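Local coordinates for protein threonine phosphate decarboxylase-like enzyme (PDB 6OUX) that decarboxylates L-serine O-phosphate to ethanolamine O-phosphate with pyridoxal phosphate, supplying the linker precursor for norcobamide biosynthesis, at residues F214-D218 with E219-C223; K304-C307 with R308-A312. One frame throughout, in Å; residues are numbered along the deposited sequence.

Contact 1: residues F214-D218 with E219-C223; sequences FAYED and EALTC
Asp218 and Thr222 cross at about a right angle, and the aspartate can be followed outward as an example of a side chain that ties up the turn it begins. Its CB carries CG into the place between the backbone N and the carbonyl carbon (chi1 61°), which lays the carboxylate over the peptides that follow. Asp218 OD1 receives the backbone N of Thr222 at 2.9 Å through its syn lone pair, the N-H pointing well at it (157°). Asp218 OD1 also takes a proton from a water 2.7 Å away, which in turn accepts from Glu217 N and donates to Thr222 O. Asp218 OD2 accepts from Thr222 OG1, although the modelled separation of 2.4 Å is too short to trust in detail; it also passes the methyl of Ala220, with OD2 and Ala220 CB 3.9 Å apart.

The backbone closes the turn as well, Leu221 N donating to Asp218 O over 3.1 Å. The side chain of Leu221 runs beside that of Tyr216, both pointing the same way. One branch does the touching: Leu221 CD2 sits over a face of the Tyr216 ring, 4.0 Å from its centroid and 28° off the normal, a CH-pi contact displaced toward Tyr216 CG. Outside the turn, Glu217 OE2 accepts from Tyr186 OH and Leu189 N, and Leu221 O accepts from Arg299 NH2.

Asp218 to Leu221 thus form a type I beta turn whose last residue, Leu221, has a left-handed backbone conformation, and the Asp218 carboxylate reaches past it to Thr222. The turn shapes a surface loop between strand 204-208 and helix 227-232 of this class-II aminotransferase-family fold, away from the substrate-binding residues.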
loop_
_atom_site.group_PDB
_atom_site.type_symbol
_atom_site.label_atom_id
_atom_site.label_comp_id
_atom_site.label_asym_id
_atom_site.label_seq_id
_atom_site.Cartn_x
_atom_site.Cartn_y
_atom_site.Cartn_z
ATOM N N PHE A 214 5.848 -20.861 11.899
ATOM C CA PHE A 214 6.986 -21.770 11.729
ATOM C C PHE A 214 7.484 -22.376 13.002
ATOM O O PHE A 214 8.262 -23.310 12.928
ATOM C CB PHE A 214 8.119 -21.080 10.947
ATOM C CG PHE A 214 7.615 -20.413 9.707
ATOM C CD1 PHE A 214 7.028 -21.182 8.702
ATOM C CD2 PHE A 214 7.586 -19.054 9.590
ATOM C CE1 PHE A 214 6.490 -20.573 7.588
ATOM C CE2 PHE A 214 7.058 -18.434 8.456
ATOM C CZ PHE A 214 6.489 -19.200 7.476
ATOM N N ALA A 215 6.966 -21.952 14.148
ATOM C CA ALA A 215 7.421 -22.484 15.448
ATOM C C ALA A 215 6.491 -23.610 15.924
ATOM O O ALA A 215 5.333 -23.799 15.447
ATOM C CB ALA A 215 7.487 -21.370 16.499
ATOM N N TYR A 216 6.991 -24.375 16.873
ATOM C CA TYR A 216 6.152 -25.435 17.412
ATOM C C TYR A 216 6.553 -25.700 18.844
ATOM O O TYR A 216 7.710 -25.543 19.172
ATOM C CB TYR A 216 6.218 -26.713 16.528
ATOM C CG TYR A 216 7.586 -27.289 16.349
ATOM C CD1 TYR A 216 8.419 -26.819 15.343
ATOM C CD2 TYR A 216 8.097 -28.244 17.223
ATOM C CE1 TYR A 216 9.694 -27.276 15.194
ATOM C CE2 TYR A 216 9.397 -28.746 17.060
ATOM C CZ TYR A 216 10.186 -28.246 16.045
ATOM O OH TYR A 216 11.451 -28.688 15.856
ATOM N N GLU A 217 5.562 -26.026 19.653
ATOM C CA GLU A 217 5.753 -26.407 21.046
ATOM C C GLU A 217 5.438 -27.887 21.324
ATOM O O GLU A 217 5.711 -28.323 22.418
ATOM C CB GLU A 217 4.950 -25.470 21.977
ATOM C CG GLU A 217 5.606 -24.081 22.052
ATOM C CD GLU A 217 4.943 -23.134 23.052
ATOM O OE1 GLU A 217 4.352 -23.660 24.059
ATOM O OE2 GLU A 217 4.989 -21.887 22.820
ATOM N N ASP A 218 4.884 -28.618 20.348
ATOM C CA ASP A 218 4.505 -30.036 20.467
ATOM C C ASP A 218 4.847 -30.740 19.165
ATOM O O ASP A 218 4.995 -30.094 18.097
ATOM C CB ASP A 218 3.024 -30.232 20.816
ATOM C CG ASP A 218 2.059 -29.669 19.776
ATOM O OD1 ASP A 218 2.465 -28.989 18.800
ATOM O OD2 ASP A 218 0.848 -29.948 19.897
ATOM N N GLU A 219 4.997 -32.058 19.227
ATOM C CA GLU A 219 5.362 -32.824 18.026
ATOM C C GLU A 219 4.272 -32.863 16.960
ATOM O O GLU A 219 4.559 -33.010 15.780
ATOM C CB GLU A 219 5.763 -34.253 18.404
ATOM C CG GLU A 219 7.186 -34.348 18.906
ATOM C CD GLU A 219 8.199 -34.216 17.776
ATOM O OE1 GLU A 219 8.742 -33.098 17.558
ATOM O OE2 GLU A 219 8.448 -35.242 17.093
ATOM N N ALA A 220 3.031 -32.713 17.356
ATOM C CA ALA A 220 1.927 -32.675 16.414
ATOM C C ALA A 220 1.971 -31.391 15.575
ATOM O O ALA A 220 1.214 -31.271 14.688
ATOM C CB ALA A 220 0.611 -32.714 17.178
ATOM N N LEU A 221 2.845 -30.426 15.902
ATOM C CA LEU A 221 2.897 -29.162 15.185
ATOM C C LEU A 221 1.564 -28.416 15.217
ATOM O O LEU A 221 1.073 -27.916 14.232
ATOM C CB LEU A 221 3.425 -29.351 13.774
ATOM C CG LEU A 221 4.722 -30.165 13.605
ATOM C CD1 LEU A 221 5.049 -30.267 12.140
ATOM C CD2 LEU A 221 5.957 -29.677 14.376
ATOM N N THR A 222 1.022 -28.272 16.396
ATOM C CA THR A 222 -0.158 -27.424 16.640
ATOM C C THR A 222 0.181 -25.962 16.299
ATOM O O THR A 222 1.210 -25.451 16.751
ATOM C CB THR A 222 -0.639 -27.552 18.105
ATOM O OG1 THR A 222 -0.782 -28.932 18.472
ATOM C CG2 THR A 222 -2.013 -26.851 18.318
ATOM N N CYS A 223 -0.626 -25.305 15.465
ATOM C CA CYS A 223 -0.319 -23.937 15.049
ATOM C C CYS A 223 -0.386 -23.063 16.299
ATOM O O CYS A 223 -1.300 -23.183 17.081
ATOM C CB CYS A 223 -1.273 -23.417 14.027
ATOM S SG CYS A 223 -0.746 -21.853 13.297
HETATM O O HOH W 1 3.422 -25.632 14.819
HETATM O O HOH W 2 2.779 -26.288 18.794
#

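Contact 2: residues K304-C307 with R308-A312; sequences KEMC and RFKEA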
loop_
_atom_site.group_PDB
_atom_site.type_symbol
_atom_site.label_atom_id
_atom_site.label_comp_id
_atom_site.label_asym_id
_atom_site.label_seq_id
_atom_site.Cartn_x
_atom_site.Cartn_y
_atom_site.Cartn_z
ATOM N N LYS A 304 8.456 -29.231 8.565
ATOM C CA LYS A 304 9.182 -30.513 8.490
ATOM C C LYS A 304 10.390 -30.372 7.600
ATOM O O LYS A 304 11.476 -30.838 7.948
ATOM C CB LYS A 304 8.304 -31.695 8.084
ATOM C CG LYS A 304 7.317 -32.089 9.182
ATOM C CD LYS A 304 6.375 -33.216 8.737
ATOM C CE LYS A 304 5.184 -33.265 9.702
ATOM N NZ LYS A 304 4.057 -34.065 9.180
ATOM N N GLU A 305 10.260 -29.642 6.490
ATOM C CA GLU A 305 11.404 -29.425 5.693
ATOM C C GLU A 305 12.478 -28.539 6.371
ATOM O O GLU A 305 13.651 -28.835 6.182
ATOM C CB GLU A 305 10.987 -28.881 4.310
ATOM C CG GLU A 305 12.072 -28.566 3.328
ATOM C CD GLU A 305 13.135 -29.652 3.165
ATOM O OE1 GLU A 305 12.722 -30.851 3.195
ATOM O OE2 GLU A 305 14.372 -29.283 3.018
ATOM N N MET A 306 12.083 -27.426 7.005
ATOM C CA MET A 306 13.005 -26.565 7.746
ATOM C C MET A 306 13.811 -27.399 8.752
ATOM O O MET A 306 15.009 -27.144 8.942
ATOM C CB MET A 306 12.274 -25.482 8.552
ATOM C CG MET A 306 11.935 -24.209 7.793
ATOM S SD MET A 306 13.293 -23.276 7.068
ATOM C CE MET A 306 14.546 -23.313 8.109
ATOM N N CYS A 307 13.141 -28.267 9.479
ATOM C CA CYS A 307 13.836 -29.169 10.419
ATOM C C CYS A 307 14.889 -29.999 9.682
ATOM O O CYS A 307 16.024 -30.083 10.112
ATOM C CB CYS A 307 12.857 -30.032 11.144
ATOM S SG CYS A 307 11.850 -29.146 12.348
ATOM N N ARG A 308 14.528 -30.534 8.521
ATOM C CA ARG A 308 15.474 -31.325 7.722
ATOM C C ARG A 308 16.658 -30.512 7.191
ATOM O O ARG A 308 17.792 -30.950 7.249
ATOM C CB ARG A 308 14.712 -32.024 6.617
ATOM C CG ARG A 308 15.476 -33.089 5.875
ATOM C CD ARG A 308 14.947 -33.227 4.438
ATOM N NE ARG A 308 16.129 -33.382 3.592
ATOM C CZ ARG A 308 16.761 -32.445 2.880
ATOM N NH1 ARG A 308 17.846 -32.816 2.206
ATOM N NH2 ARG A 308 16.314 -31.202 2.745
ATOM N N PHE A 309 16.377 -29.325 6.663
ATOM C CA PHE A 309 17.362 -28.416 6.274
ATOM C C PHE A 309 18.347 -28.069 7.446
ATOM O O PHE A 309 19.575 -28.095 7.243
ATOM C CB PHE A 309 16.662 -27.151 5.737
ATOM C CG PHE A 309 17.562 -26.125 5.139
ATOM C CD1 PHE A 309 18.605 -26.465 4.275
ATOM C CD2 PHE A 309 17.279 -24.767 5.322
ATOM C CE1 PHE A 309 19.389 -25.486 3.699
ATOM C CE2 PHE A 309 18.037 -23.795 4.703
ATOM C CZ PHE A 309 19.081 -24.153 3.892
ATOM N N LYS A 310 17.819 -27.704 8.603
ATOM C CA LYS A 310 18.681 -27.378 9.757
ATOM C C LYS A 310 19.588 -28.528 10.160
ATOM O O LYS A 310 20.735 -28.324 10.468
ATOM C CB LYS A 310 17.872 -26.989 10.986
ATOM C CG LYS A 310 17.216 -25.663 10.790
ATOM C CD LYS A 310 16.384 -25.281 11.992
ATOM C CE LYS A 310 15.029 -25.888 12.006
ATOM N NZ LYS A 310 14.329 -25.487 13.260
ATOM N N GLU A 311 19.045 -29.735 10.156
ATOM C CA GLU A 311 19.798 -30.915 10.465
ATOM C C GLU A 311 20.898 -31.122 9.418
ATOM O O GLU A 311 22.061 -31.454 9.774
ATOM C CB GLU A 311 18.856 -32.139 10.496
ATOM C CG GLU A 311 19.498 -33.391 11.033
ATOM C CD GLU A 311 18.575 -34.589 11.004
ATOM O OE1 GLU A 311 18.078 -34.962 9.907
ATOM O OE2 GLU A 311 18.358 -35.161 12.090
ATOM N N ALA A 312 20.590 -30.867 8.160
ATOM C CA ALA A 312 21.563 -31.051 7.121
ATOM C C ALA A 312 22.699 -30.023 7.261
ATOM O O ALA A 312 23.856 -30.342 7.033
ATOM C CB ALA A 312 20.928 -30.943 5.772
#
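Two donors grip Glu305 OE2: NH2 of Arg308, one turn further along the helix, and ND2 of Asn378. Arg308 NH2 lies 2.7 Å from Glu305 OE2 in a salt bridge that uses the syn lone pair of that oxygen. The oxygen sits at the guanidinium edge, close to its plane, yet the N-H is bent (131°). The carboxylate and guanidinium planes are 32° apart. Glu305 reaches this position by curling at chi2 (48°), and its OE1 comes 3.5 Å from Arg308 CD. With an alanine here, Asn378 would probably lose its acceptor and the Arg308 guanidinium, without its carboxylate mate, would be likely to turn more freely.

The backbone follows the usual i to i+4 pattern, with Phe309 N meeting Glu305 O at 2.8 Å. Lys310 N bonds to Met306 O, and the lysine chain then wraps the same carbonyl, Lys310 CG lying 3.2 Å and CE 3.3 Å from Met306 O, before NZ donates to Ser324 O. Met306 CE approaches the edge of the Phe309 ring at CD2, 4.2 Å away; the Met306 side chain is about 9 Å from that of the substrate-binding Arg369.

Phe309 packs on Asn378 and Val382, while Met306 and Lys310 rest on Val329. Helix 289-314 thus lies against both helix 375-388 and strand 328-332.

In the fold
Read from the N terminus, the two contacts come in series, neither nested nor crossing. Contact 1 closes its small turn after strand 204-208, in the seven-stranded mixed sheet, before the chain enters helix 227-232. Strands 236-241 and 254-257 and further helices follow before helix 289-314, where contact 2 spans successive turns without closing a loop. The two then meet in space: Tyr216 OH packs on Cys307 SG at 3.6 Å and Leu221 CD1 on Lys304 CE at 3.9 Å. A loop of the larger sheet is thereby set against a helix that, on contact 2, also packs against strand 328-332 of the five-stranded sheet and helix 375-388.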